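Local structure of D-aminopeptidase (Burkholderia sp. LK4, 5TZB) at residues C[310-315]-C[322-327]; C[109-114]-C[302-307]; C[268-273]-C[332-337]; C[99-104]-C[142-147]. The protein probably removes N-terminal beta-amino acids from peptides as a beta-aminopeptidase of peptidase family S58, an Ntn-type hydrolase. All blocks are in the same frame, centred on the assembly; numbering follows the deposited sequence.

Contact 1: C[310-315]-C[322-327]; sequences GLPAAN and PTTGVK
No aromatic or amide plane takes part between P312 and T324 or between L311 and V326; the nearest thing to one is the puckered pyrrolidine ring of P312, which brings CG and CD to the hydroxyl of T324. CG of P312 lies 3.8 Å from OG1 of T324, while CD of P312 is slightly farther from the same oxygen. The two side chains slide past each other in opposite directions, so the touch is grazing and involves no hydrogen bond. The hydroxyl has a different polar partner, OD1 of N330 of the second subunit, and N330 also packs on the proline ring. T324 places OG1 beside its own backbone N (chi1 -60°), which brings the hydroxyl next to P312; a small beta-branched residue suits this spot because it supplies a methyl and a polar atom at once. One residue earlier in the loop, the packing becomes purely apolar. L311 and V326 cross at about a right angle, CD2 of L311 lying 3.8 Å from CG1 of V326, and both rest on F83 of strand 82-88. These two are buried, which suits branched aliphatic residues, whereas G310 and P312 are exposed. G310 has a positive phi (68°), a conformation that glycine adopts easily. Residues T323, T324, V326 and K327 form an antiparallel ladder with a strand of the second subunit, making this a loop packed beside an intersubunit beta sheet.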
loop_
_atom_site.group_PDB
_atom_site.type_symbol
_atom_site.label_atom_id
_atom_site.label_comp_id
_atom_site.label_asym_id
_atom_site.label_seq_id
_atom_site.Cartn_x
_atom_site.Cartn_y
_atom_site.Cartn_z
ATOM N N GLY C 310 12.635 -17.018 18.946
ATOM C CA GLY C 310 13.173 -18.183 18.270
ATOM C C GLY C 310 12.879 -18.120 16.782
ATOM O O GLY C 310 12.851 -19.144 16.107
ATOM N N LEU C 311 12.630 -16.913 16.268
ATOM C CA LEU C 311 12.420 -16.738 14.835
ATOM C C LEU C 311 13.775 -16.913 14.171
ATOM O O LEU C 311 14.801 -16.592 14.772
ATOM C CB LEU C 311 11.791 -15.362 14.511
ATOM C CG LEU C 311 10.409 -15.049 15.106
ATOM C CD1 LEU C 311 9.917 -13.656 14.706
ATOM C CD2 LEU C 311 9.393 -16.104 14.666
ATOM N N PRO C 312 13.796 -17.455 12.941
ATOM C CA PRO C 312 15.097 -17.764 12.335
ATOM C C PRO C 312 15.865 -16.514 11.926
ATOM O O PRO C 312 15.334 -15.653 11.222
ATOM C CB PRO C 312 14.734 -18.592 11.091
ATOM C CG PRO C 312 13.278 -18.910 11.211
ATOM C CD PRO C 312 12.670 -17.840 12.074
ATOM N N ALA C 313 17.109 -16.427 12.374
ATOM C CA ALA C 313 17.991 -15.352 11.965
ATOM C C ALA C 313 18.394 -15.571 10.517
ATOM O O ALA C 313 18.567 -16.707 10.081
ATOM C CB ALA C 313 19.216 -15.281 12.870
ATOM N N ALA C 314 18.531 -14.476 9.777
ATOM C CA ALA C 314 18.911 -14.532 8.375
ATOM C C ALA C 314 20.367 -14.940 8.254
ATOM O O ALA C 314 21.242 -14.341 8.868
ATOM C CB ALA C 314 18.680 -13.184 7.697
ATOM N N ASN C 315 20.602 -15.996 7.485
ATOM C CA ASN C 315 21.933 -16.518 7.207
ATOM C C ASN C 315 21.855 -17.235 5.871
ATOM O O ASN C 315 21.641 -18.447 5.819
ATOM C CB ASN C 315 22.402 -17.458 8.316
ATOM C CG ASN C 315 23.859 -17.876 8.154
ATOM O OD1 ASN C 315 24.572 -17.381 7.278
ATOM N ND2 ASN C 315 24.296 -18.827 8.980
ATOM N N PRO C 322 11.554 -26.552 7.292
ATOM C CA PRO C 322 10.618 -25.874 6.380
ATOM C C PRO C 322 9.695 -24.856 7.068
ATOM O O PRO C 322 9.297 -23.863 6.433
ATOM C CB PRO C 322 9.814 -27.027 5.780
ATOM C CG PRO C 322 10.781 -28.227 5.851
ATOM C CD PRO C 322 11.511 -28.020 7.148
ATOM N N THR C 323 9.281 -25.143 8.305
ATOM C CA THR C 323 8.333 -24.274 9.000
ATOM C C THR C 323 8.778 -23.961 10.416
ATOM O O THR C 323 9.613 -24.667 10.990
ATOM C CB THR C 323 6.904 -24.903 9.051
ATOM O OG1 THR C 323 6.921 -26.092 9.852
ATOM C CG2 THR C 323 6.421 -25.259 7.654
ATOM N N THR C 324 8.172 -22.918 10.975
ATOM C CA THR C 324 8.346 -22.508 12.359
ATOM C C THR C 324 6.987 -22.347 13.029
ATOM O O THR C 324 6.047 -21.796 12.437
ATOM C CB THR C 324 9.126 -21.175 12.471
ATOM O OG1 THR C 324 10.423 -21.334 11.875
ATOM C CG2 THR C 324 9.289 -20.752 13.928
ATOM N N GLY C 325 6.861 -22.841 14.252
ATOM C CA GLY C 325 5.624 -22.654 14.978
ATOM C C GLY C 325 5.591 -21.266 15.588
ATOM O O GLY C 325 6.483 -20.890 16.350
ATOM N N VAL C 326 4.539 -20.512 15.299
ATOM C CA VAL C 326 4.406 -19.199 15.910
ATOM C C VAL C 326 2.996 -19.051 16.439
ATOM O O VAL C 326 2.121 -19.832 16.092
ATOM C CB VAL C 326 4.722 -18.054 14.906
ATOM C CG1 VAL C 326 6.184 -18.107 14.496
ATOM C CG2 VAL C 326 3.802 -18.136 13.681
ATOM N N LYS C 327 2.790 -18.048 17.287
ATOM C CA LYS C 327 1.489 -17.750 17.859
ATOM C C LYS C 327 0.911 -16.460 17.309
ATOM O O LYS C 327 1.647 -15.529 16.997
ATOM C CB LYS C 327 1.576 -17.642 19.376
ATOM C CG LYS C 327 1.862 -18.948 20.063
ATOM C CD LYS C 327 1.876 -18.717 21.560
ATOM C CE LYS C 327 2.272 -19.981 22.293
ATOM N NZ LYS C 327 2.332 -19.708 23.755
#

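Contact 2: C[109-114]-C[302-307]; sequences TPIAYT and LAFATG
I111 and L302 meet in the hydrophobic layer between two beta sheets, an arrangement consistent with the layered sandwich of Ntn-type hydrolases. I111 lies on strand 111-115 of the five-stranded sheet, and L302 and F304 on strand 298-305 of the seven-stranded one. Both I111 and L302 point toward the opposing strand and reach each other tip to tip. CD1 of I111 comes within 3.5 Å of CD2 of L302, a locally tight methyl-methyl contact. The same CD1 of I111 also approaches the ring of F304, at 3.9 Å from CE2, and the two side chains cross obliquely. F304 directs its ring between its own backbone N and carbonyl carbon (chi1 70°), and this swings the ring into the path of the isoleucine methyl. The beta branch of isoleucine favours strand geometry, and its CG1-CD1 arm is what spans to L302, while leucine and phenylalanine fill the layer with branched and flat bulk. Around them, T263 of strand 260-266 touches both I111 and F304, and M146 of strand 144-148 packs on I111. The OH of Y113, two residues on, is bonded to O of L217 and OG1 of T263, which satisfies a buried polar atom. Just before the strand, OG1 of T109 donates to O of P110 over 2.9 Å, with a C=O...donor angle of 134° and the donor tilted 28° from the carbonyl plane.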
loop_
_atom_site.group_PDB
_atom_site.type_symbol
_atom_site.label_atom_id
_atom_site.label_comp_id
_atom_site.label_asym_id
_atom_site.label_seq_id
_atom_site.Cartn_x
_atom_site.Cartn_y
_atom_site.Cartn_z
ATOM N N THR C 109 17.429 -5.554 13.885
ATOM C CA THR C 109 18.448 -4.601 14.308
ATOM C C THR C 109 17.912 -3.732 15.437
ATOM O O THR C 109 16.721 -3.767 15.720
ATOM C CB THR C 109 18.879 -3.655 13.169
ATOM O OG1 THR C 109 17.737 -2.891 12.739
ATOM C CG2 THR C 109 19.466 -4.438 11.993
ATOM N N PRO C 110 18.784 -2.928 16.060
ATOM C CA PRO C 110 18.214 -1.859 16.881
ATOM C C PRO C 110 17.479 -0.837 16.023
ATOM O O PRO C 110 17.609 -0.823 14.792
ATOM C CB PRO C 110 19.433 -1.192 17.525
ATOM C CG PRO C 110 20.552 -2.130 17.338
ATOM C CD PRO C 110 20.258 -2.989 16.158
ATOM N N ILE C 111 16.722 0.007 16.704
ATOM C CA ILE C 111 16.063 1.164 16.134
ATOM C C ILE C 111 16.719 2.416 16.666
ATOM O O ILE C 111 16.999 2.502 17.857
ATOM C CB ILE C 111 14.572 1.208 16.510
ATOM C CG1 ILE C 111 13.863 -0.042 16.002
ATOM C CG2 ILE C 111 13.900 2.474 15.965
ATOM C CD1 ILE C 111 12.525 -0.283 16.690
ATOM N N ALA C 112 16.943 3.394 15.796
ATOM C CA ALA C 112 17.538 4.642 16.231
ATOM C C ALA C 112 16.728 5.844 15.728
ATOM O O ALA C 112 16.123 5.803 14.652
ATOM C CB ALA C 112 18.982 4.727 15.785
ATOM N N TYR C 113 16.657 6.872 16.571
ATOM C CA TYR C 113 16.101 8.173 16.222
ATOM C C TYR C 113 17.221 9.205 16.143
ATOM O O TYR C 113 18.073 9.234 17.029
ATOM C CB TYR C 113 15.104 8.658 17.275
ATOM C CG TYR C 113 13.847 7.854 17.499
ATOM C CD1 TYR C 113 13.458 6.841 16.638
ATOM C CD2 TYR C 113 13.032 8.139 18.589
ATOM C CE1 TYR C 113 12.284 6.123 16.868
ATOM C CE2 TYR C 113 11.869 7.437 18.822
ATOM C CZ TYR C 113 11.500 6.436 17.966
ATOM O OH TYR C 113 10.333 5.752 18.218
ATOM N N THR C 114 17.206 10.082 15.141
ATOM C CA THR C 114 18.148 11.204 15.130
ATOM C C THR C 114 17.569 12.366 14.301
ATOM O O THR C 114 16.376 12.398 14.060
ATOM C CB THR C 114 19.529 10.764 14.597
ATOM O OG1 THR C 114 20.487 11.813 14.787
ATOM C CG2 THR C 114 19.459 10.372 13.136
ATOM N N LEU C 302 6.224 2.830 13.643
ATOM C CA LEU C 302 6.729 1.465 13.641
ATOM C C LEU C 302 6.203 0.746 14.858
ATOM O O LEU C 302 6.161 1.321 15.940
ATOM C CB LEU C 302 8.256 1.445 13.642
ATOM C CG LEU C 302 8.989 0.110 13.834
ATOM C CD1 LEU C 302 8.728 -0.834 12.695
ATOM C CD2 LEU C 302 10.477 0.373 13.952
ATOM N N ALA C 303 5.783 -0.497 14.667
ATOM C CA ALA C 303 5.384 -1.360 15.767
ATOM C C ALA C 303 6.102 -2.711 15.678
ATOM O O ALA C 303 6.177 -3.307 14.604
ATOM C CB ALA C 303 3.895 -1.558 15.770
ATOM N N PHE C 304 6.652 -3.178 16.791
ATOM C CA PHE C 304 7.217 -4.531 16.828
ATOM C C PHE C 304 6.709 -5.315 18.039
ATOM O O PHE C 304 6.348 -4.742 19.078
ATOM C CB PHE C 304 8.755 -4.500 16.792
ATOM C CG PHE C 304 9.409 -3.974 18.053
ATOM C CD1 PHE C 304 9.755 -4.830 19.096
ATOM C CD2 PHE C 304 9.727 -2.628 18.168
ATOM C CE1 PHE C 304 10.363 -4.346 20.244
ATOM C CE2 PHE C 304 10.341 -2.138 19.311
ATOM C CZ PHE C 304 10.657 -3.003 20.355
ATOM N N ALA C 305 6.695 -6.637 17.893
ATOM C CA ALA C 305 6.180 -7.520 18.926
ATOM C C ALA C 305 7.261 -8.505 19.369
ATOM O O ALA C 305 8.026 -9.005 18.540
ATOM C CB ALA C 305 4.951 -8.260 18.411
ATOM N N THR C 306 7.313 -8.802 20.669
ATOM C CA THR C 306 8.340 -9.705 21.199
ATOM C C THR C 306 7.785 -11.082 21.554
ATOM O O THR C 306 8.550 -11.984 21.898
ATOM C CB THR C 306 9.029 -9.107 22.442
ATOM O OG1 THR C 306 8.056 -8.912 23.478
ATOM C CG2 THR C 306 9.677 -7.757 22.114
ATOM N N GLY C 307 6.466 -11.251 21.432
ATOM C CA GLY C 307 5.776 -12.466 21.846
ATOM C C GLY C 307 6.238 -13.743 21.176
ATOM O O GLY C 307 6.343 -14.795 21.810
#

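Contact 3: C[268-273]-C[332-337]; sequences APLLPH and DHISAL
A turn leading into helix 272-289 packs against helix 331-355 through A268 and L270 on one side and I334 and L337 on the other. L337 is the common partner. Its CD1 lies 3.8 Å from CB of A268 and 3.9 Å from CD2 of L270, the two leucines reaching toward each other tip to tip. I334 joins from one turn earlier, its CD1 standing 4.1 Å from CD2 of L270. With chi1 at -158°, I334 holds CG1 anti to its backbone N, which carries CD1 toward the leucine although the residue's root points elsewhere. Alanine suits the position where L337 presses both methyls close, and the leucines fill the rest of the buried seam. Beside the seam, ND1 of H333 donates to OD1 of D332 at 2.9 Å (157°); the acceptor lies in the imidazole plane, but the N-H comes from above the carboxylate plane. OD2 of D332 binds N of G320 of the second subunit. A268 and L270, on either side of P269, both point toward the helix. P269, with its restricted phi, centres an inverse gamma turn, followed by the N-cap residue L271, the whole packed on a neighbouring helix.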
loop_
_atom_site.group_PDB
_atom_site.type_symbol
_atom_site.label_atom_id
_atom_site.label_comp_id
_atom_site.label_asym_id
_atom_site.label_seq_id
_atom_site.Cartn_x
_atom_site.Cartn_y
_atom_site.Cartn_z
ATOM N N ALA C 268 2.824 -8.998 23.285
ATOM C CA ALA C 268 1.810 -9.825 22.642
ATOM C C ALA C 268 2.408 -10.545 21.420
ATOM O O ALA C 268 3.266 -9.999 20.739
ATOM C CB ALA C 268 0.612 -8.973 22.232
ATOM N N PRO C 269 1.989 -11.794 21.167
ATOM C CA PRO C 269 2.494 -12.511 19.983
ATOM C C PRO C 269 1.789 -12.068 18.699
ATOM O O PRO C 269 0.842 -12.714 18.269
ATOM C CB PRO C 269 2.190 -13.976 20.299
ATOM C CG PRO C 269 0.977 -13.911 21.208
ATOM C CD PRO C 269 1.166 -12.657 22.039
ATOM N N LEU C 270 2.170 -10.909 18.168
ATOM C CA LEU C 270 1.572 -10.391 16.946
ATOM C C LEU C 270 2.351 -10.812 15.713
ATOM O O LEU C 270 3.585 -10.713 15.697
ATOM C CB LEU C 270 1.488 -8.863 16.995
ATOM C CG LEU C 270 0.540 -8.264 18.042
ATOM C CD1 LEU C 270 0.516 -6.751 17.905
ATOM C CD2 LEU C 270 -0.856 -8.836 17.903
ATOM N N LEU C 271 1.627 -11.241 14.685
ATOM C CA LEU C 271 2.199 -11.530 13.363
ATOM C C LEU C 271 2.496 -10.222 12.617
ATOM O O LEU C 271 1.966 -9.172 13.006
ATOM C CB LEU C 271 1.234 -12.394 12.548
ATOM C CG LEU C 271 0.890 -13.756 13.147
ATOM C CD1 LEU C 271 -0.061 -14.502 12.235
ATOM C CD2 LEU C 271 2.168 -14.554 13.388
ATOM N N PRO C 272 3.325 -10.281 11.542
ATOM C CA PRO C 272 3.641 -9.069 10.768
ATOM C C PRO C 272 2.399 -8.249 10.378
ATOM O O PRO C 272 2.397 -7.051 10.643
ATOM C CB PRO C 272 4.352 -9.628 9.530
ATOM C CG PRO C 272 5.082 -10.814 10.074
ATOM C CD PRO C 272 4.136 -11.429 11.095
ATOM N N HIS C 273 1.342 -8.867 9.856
ATOM C CA HIS C 273 0.175 -8.090 9.428
ATOM C C HIS C 273 -0.529 -7.431 10.617
ATOM O O HIS C 273 -1.159 -6.379 10.462
ATOM C CB HIS C 273 -0.808 -8.963 8.627
ATOM C CG HIS C 273 -1.748 -9.787 9.466
ATOM N ND1 HIS C 273 -1.399 -11.015 9.984
ATOM C CD2 HIS C 273 -3.048 -9.593 9.799
ATOM C CE1 HIS C 273 -2.435 -11.534 10.628
ATOM N NE2 HIS C 273 -3.445 -10.689 10.537
ATOM N N ASP C 332 -10.334 -11.221 18.198
ATOM C CA ASP C 332 -11.235 -10.760 19.245
ATOM C C ASP C 332 -10.474 -10.359 20.507
ATOM O O ASP C 332 -11.090 -9.979 21.505
ATOM C CB ASP C 332 -12.311 -11.802 19.583
ATOM C CG ASP C 332 -11.740 -13.152 20.030
ATOM O OD1 ASP C 332 -10.517 -13.295 20.266
ATOM O OD2 ASP C 332 -12.560 -14.082 20.162
ATOM N N HIS C 333 -9.146 -10.444 20.463
ATOM C CA HIS C 333 -8.309 -9.941 21.562
ATOM C C HIS C 333 -7.451 -8.762 21.106
ATOM O O HIS C 333 -6.756 -8.138 21.923
ATOM C CB HIS C 333 -7.390 -11.035 22.132
ATOM C CG HIS C 333 -8.075 -11.964 23.087
ATOM N ND1 HIS C 333 -8.999 -12.905 22.680
ATOM C CD2 HIS C 333 -8.002 -12.065 24.436
ATOM C CE1 HIS C 333 -9.438 -13.569 23.734
ATOM N NE2 HIS C 333 -8.857 -13.073 24.813
ATOM N N ILE C 334 -7.514 -8.420 19.823
ATOM C CA ILE C 334 -6.584 -7.403 19.342
ATOM C C ILE C 334 -7.070 -5.965 19.605
ATOM O O ILE C 334 -6.242 -5.058 19.691
ATOM C CB ILE C 334 -6.273 -7.575 17.817
ATOM C CG1 ILE C 334 -4.947 -6.895 17.445
ATOM C CG2 ILE C 334 -7.404 -7.067 16.961
ATOM C CD1 ILE C 334 -4.292 -7.410 16.125
ATOM N N SER C 335 -8.379 -5.743 19.754
ATOM C CA SER C 335 -8.873 -4.382 20.020
ATOM C C SER C 335 -8.317 -3.773 21.308
ATOM O O SER C 335 -8.002 -2.586 21.338
ATOM C CB SER C 335 -10.407 -4.334 20.089
ATOM O OG SER C 335 -10.988 -4.636 18.838
ATOM N N ALA C 336 -8.183 -4.574 22.359
ATOM C CA ALA C 336 -7.607 -4.057 23.617
ATOM C C ALA C 336 -6.140 -3.632 23.400
ATOM O O ALA C 336 -5.620 -2.772 24.118
ATOM C CB ALA C 336 -7.715 -5.100 24.734
ATOM N N LEU C 337 -5.467 -4.248 22.423
ATOM C CA LEU C 337 -4.114 -3.817 22.058
ATOM C C LEU C 337 -4.135 -2.492 21.264
ATOM O O LEU C 337 -3.280 -1.634 21.484
ATOM C CB LEU C 337 -3.380 -4.903 21.259
ATOM C CG LEU C 337 -3.002 -6.209 21.995
ATOM C CD1 LEU C 337 -2.562 -7.299 21.020
ATOM C CD2 LEU C 337 -1.893 -5.941 23.029
#

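Contact 4: C[99-104]-C[142-147]; sequences EWIREA and MPVVME
W100 touches M142 first through its CB, which lies 3.8 Å from CE of M142. The next atom, CG of W100, stands 3.9 Å from the same methyl, and CD1 of W100 is nearly as close, so CE of M142 lies obliquely against the near end of the indole. M142 bends at chi3 (-68°) to bring this methyl round, and a thioether chain suits the task because it is long and flexible. Farther out, one face of the indole carries CB of A104, the residue one turn later in the helix, 3.3 Å above the ring plane and offset toward its rim; alanine is small enough to lie so close. L106 also meets the tryptophan side chain, as do R277 of the second subunit and N92 of the fourth. Here the short helix 98-104 packs against the start of strand 144-148 and the loop leading into it, and, linking strands 95-96 and 106-107, it connects the five-stranded sheet with the seven-stranded one. I101, the next residue along, sends CG1 to within 4.4 Å of CG2 of V144, a looser touch between two beta-branched residues; I101 also touches A84 and V86 of strand 82-88. On the helix side toward the fourth subunit, NH1 of R102 forms a salt bridge with OE2 of E99 at 3.5 Å, and this oxygen is also bridged by R102 of the fourth subunit.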
loop_
_atom_site.group_PDB
_atom_site.type_symbol
_atom_site.label_atom_id
_atom_site.label_comp_id
_atom_site.label_asym_id
_atom_site.label_seq_id
_atom_site.Cartn_x
_atom_site.Cartn_y
_atom_site.Cartn_z
ATOM N N GLU C 99 11.879 -1.139 4.160
ATOM C CA GLU C 99 11.330 -1.962 3.076
ATOM C C GLU C 99 11.211 -3.441 3.433
ATOM O O GLU C 99 10.229 -4.086 3.051
ATOM C CB GLU C 99 12.150 -1.802 1.792
ATOM C CG GLU C 99 12.107 -0.376 1.233
ATOM C CD GLU C 99 10.686 0.178 1.021
ATOM O OE1 GLU C 99 9.718 -0.577 0.711
ATOM O OE2 GLU C 99 10.543 1.409 1.151
ATOM N N TRP C 100 12.181 -3.979 4.165
ATOM C CA TRP C 100 12.094 -5.387 4.570
ATOM C C TRP C 100 11.065 -5.560 5.680
ATOM O O TRP C 100 10.462 -6.612 5.791
ATOM C CB TRP C 100 13.453 -5.916 5.018
ATOM C CG TRP C 100 13.503 -7.434 5.283
ATOM C CD1 TRP C 100 13.946 -8.047 6.426
ATOM C CD2 TRP C 100 13.139 -8.502 4.378
ATOM N NE1 TRP C 100 13.874 -9.421 6.293
ATOM C CE2 TRP C 100 13.382 -9.725 5.049
ATOM C CE3 TRP C 100 12.617 -8.543 3.080
ATOM C CZ2 TRP C 100 13.141 -10.976 4.451
ATOM C CZ3 TRP C 100 12.366 -9.788 2.491
ATOM C CH2 TRP C 100 12.627 -10.985 3.184
ATOM N N ILE C 101 10.847 -4.523 6.489
ATOM C CA ILE C 101 9.746 -4.576 7.453
ATOM C C ILE C 101 8.402 -4.662 6.730
ATOM O O ILE C 101 7.532 -5.436 7.133
ATOM C CB ILE C 101 9.737 -3.365 8.399
ATOM C CG1 ILE C 101 11.038 -3.289 9.191
ATOM C CG2 ILE C 101 8.560 -3.451 9.362
ATOM C CD1 ILE C 101 11.104 -4.274 10.314
ATOM N N ARG C 102 8.216 -3.870 5.674
ATOM C CA ARG C 102 7.003 -3.977 4.849
ATOM C C ARG C 102 6.871 -5.365 4.237
ATOM O O ARG C 102 5.791 -5.977 4.252
ATOM C CB ARG C 102 7.002 -2.944 3.704
ATOM C CG ARG C 102 6.647 -1.534 4.094
ATOM C CD ARG C 102 6.537 -0.653 2.860
ATOM N NE ARG C 102 5.946 0.657 3.165
ATOM C CZ ARG C 102 6.630 1.770 3.423
ATOM N NH1 ARG C 102 7.963 1.777 3.417
ATOM N NH2 ARG C 102 5.974 2.891 3.691
ATOM N N GLU C 103 7.977 -5.852 3.689
ATOM C CA GLU C 103 7.964 -7.096 2.919
ATOM C C GLU C 103 7.803 -8.330 3.824
ATOM O O GLU C 103 6.891 -9.147 3.625
ATOM C CB GLU C 103 9.244 -7.200 2.085
ATOM C CG GLU C 103 9.306 -8.411 1.161
ATOM C CD GLU C 103 8.353 -8.335 -0.028
ATOM O OE1 GLU C 103 8.223 -7.263 -0.694
ATOM O OE2 GLU C 103 7.738 -9.373 -0.315
ATOM N N ALA C 104 8.660 -8.447 4.831
ATOM C CA ALA C 104 8.696 -9.682 5.617
ATOM C C ALA C 104 8.369 -9.490 7.095
ATOM O O ALA C 104 8.330 -10.462 7.852
ATOM C CB ALA C 104 10.042 -10.337 5.470
ATOM N N MET C 142 20.429 -4.240 7.733
ATOM C CA MET C 142 19.520 -3.160 7.335
ATOM C C MET C 142 18.870 -2.484 8.559
ATOM O O MET C 142 17.692 -2.728 8.854
ATOM C CB MET C 142 18.445 -3.703 6.386
ATOM C CG MET C 142 18.993 -4.254 5.044
ATOM S SD MET C 142 17.708 -4.939 3.984
ATOM C CE MET C 142 17.220 -6.389 4.933
ATOM N N PRO C 143 19.635 -1.642 9.278
ATOM C CA PRO C 143 19.126 -0.974 10.491
ATOM C C PRO C 143 17.954 -0.006 10.243
ATOM O O PRO C 143 17.853 0.614 9.180
ATOM C CB PRO C 143 20.347 -0.210 11.017
ATOM C CG PRO C 143 21.557 -0.871 10.339
ATOM C CD PRO C 143 21.042 -1.312 9.006
ATOM N N VAL C 144 17.068 0.109 11.227
ATOM C CA VAL C 144 15.962 1.047 11.137
ATOM C C VAL C 144 16.350 2.356 11.809
ATOM O O VAL C 144 16.597 2.398 13.013
ATOM C CB VAL C 144 14.670 0.493 11.785
ATOM C CG1 VAL C 144 13.556 1.567 11.778
ATOM C CG2 VAL C 144 14.198 -0.785 11.052
ATOM N N VAL C 145 16.422 3.425 11.024
ATOM C CA VAL C 145 16.737 4.735 11.563
ATOM C C VAL C 145 15.645 5.679 11.101
ATOM O O VAL C 145 15.257 5.657 9.928
ATOM C CB VAL C 145 18.117 5.244 11.116
ATOM C CG1 VAL C 145 18.417 6.607 11.744
ATOM C CG2 VAL C 145 19.197 4.249 11.508
ATOM N N MET C 146 15.100 6.455 12.040
ATOM C CA MET C 146 14.049 7.412 11.731
ATOM C C MET C 146 14.486 8.774 12.236
ATOM O O MET C 146 15.476 8.869 12.959
ATOM C CB MET C 146 12.725 6.962 12.341
ATOM C CG MET C 146 12.206 5.665 11.707
ATOM S SD MET C 146 10.680 5.055 12.437
ATOM C CE MET C 146 11.316 4.345 13.954
ATOM N N GLU C 147 13.766 9.831 11.856
ATOM C CA GLU C 147 14.243 11.176 12.127
ATOM C C GLU C 147 13.139 12.210 12.273
ATOM O O GLU C 147 12.018 12.002 11.810
ATOM C CB GLU C 147 15.192 11.633 11.010
ATOM C CG GLU C 147 14.585 11.623 9.605
ATOM C CD GLU C 147 13.661 12.822 9.318
ATOM O OE1 GLU C 147 13.814 13.891 9.956
ATOM O OE2 GLU C 147 12.784 12.685 8.437
#

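How the contacts relate
Contacts 2, 3 and 4 are buried, whereas contact 1 lies at the edge of the chain, partly exposed. Contacts 2 and 4 share neighbouring strands of one sheet, 111-115 and 144-148, joined by backbone bonds of A112 to V144 and M146, so one sheet supplies one side of each. Contact 3 adjoins contact 2 where A305 packs on A268 and L270, and adjoins contact 1 where V326 meets L271. Their chemistry follows their place: contact 2 is made wholly of aliphatic and aromatic groups, with no other chain touching its segments, and apolar seams in contacts 3 and 4 have polar neighbours that bond to other subunits. Contact 1 combines an apolar pair with a threonine hydroxyl bonded across the interface.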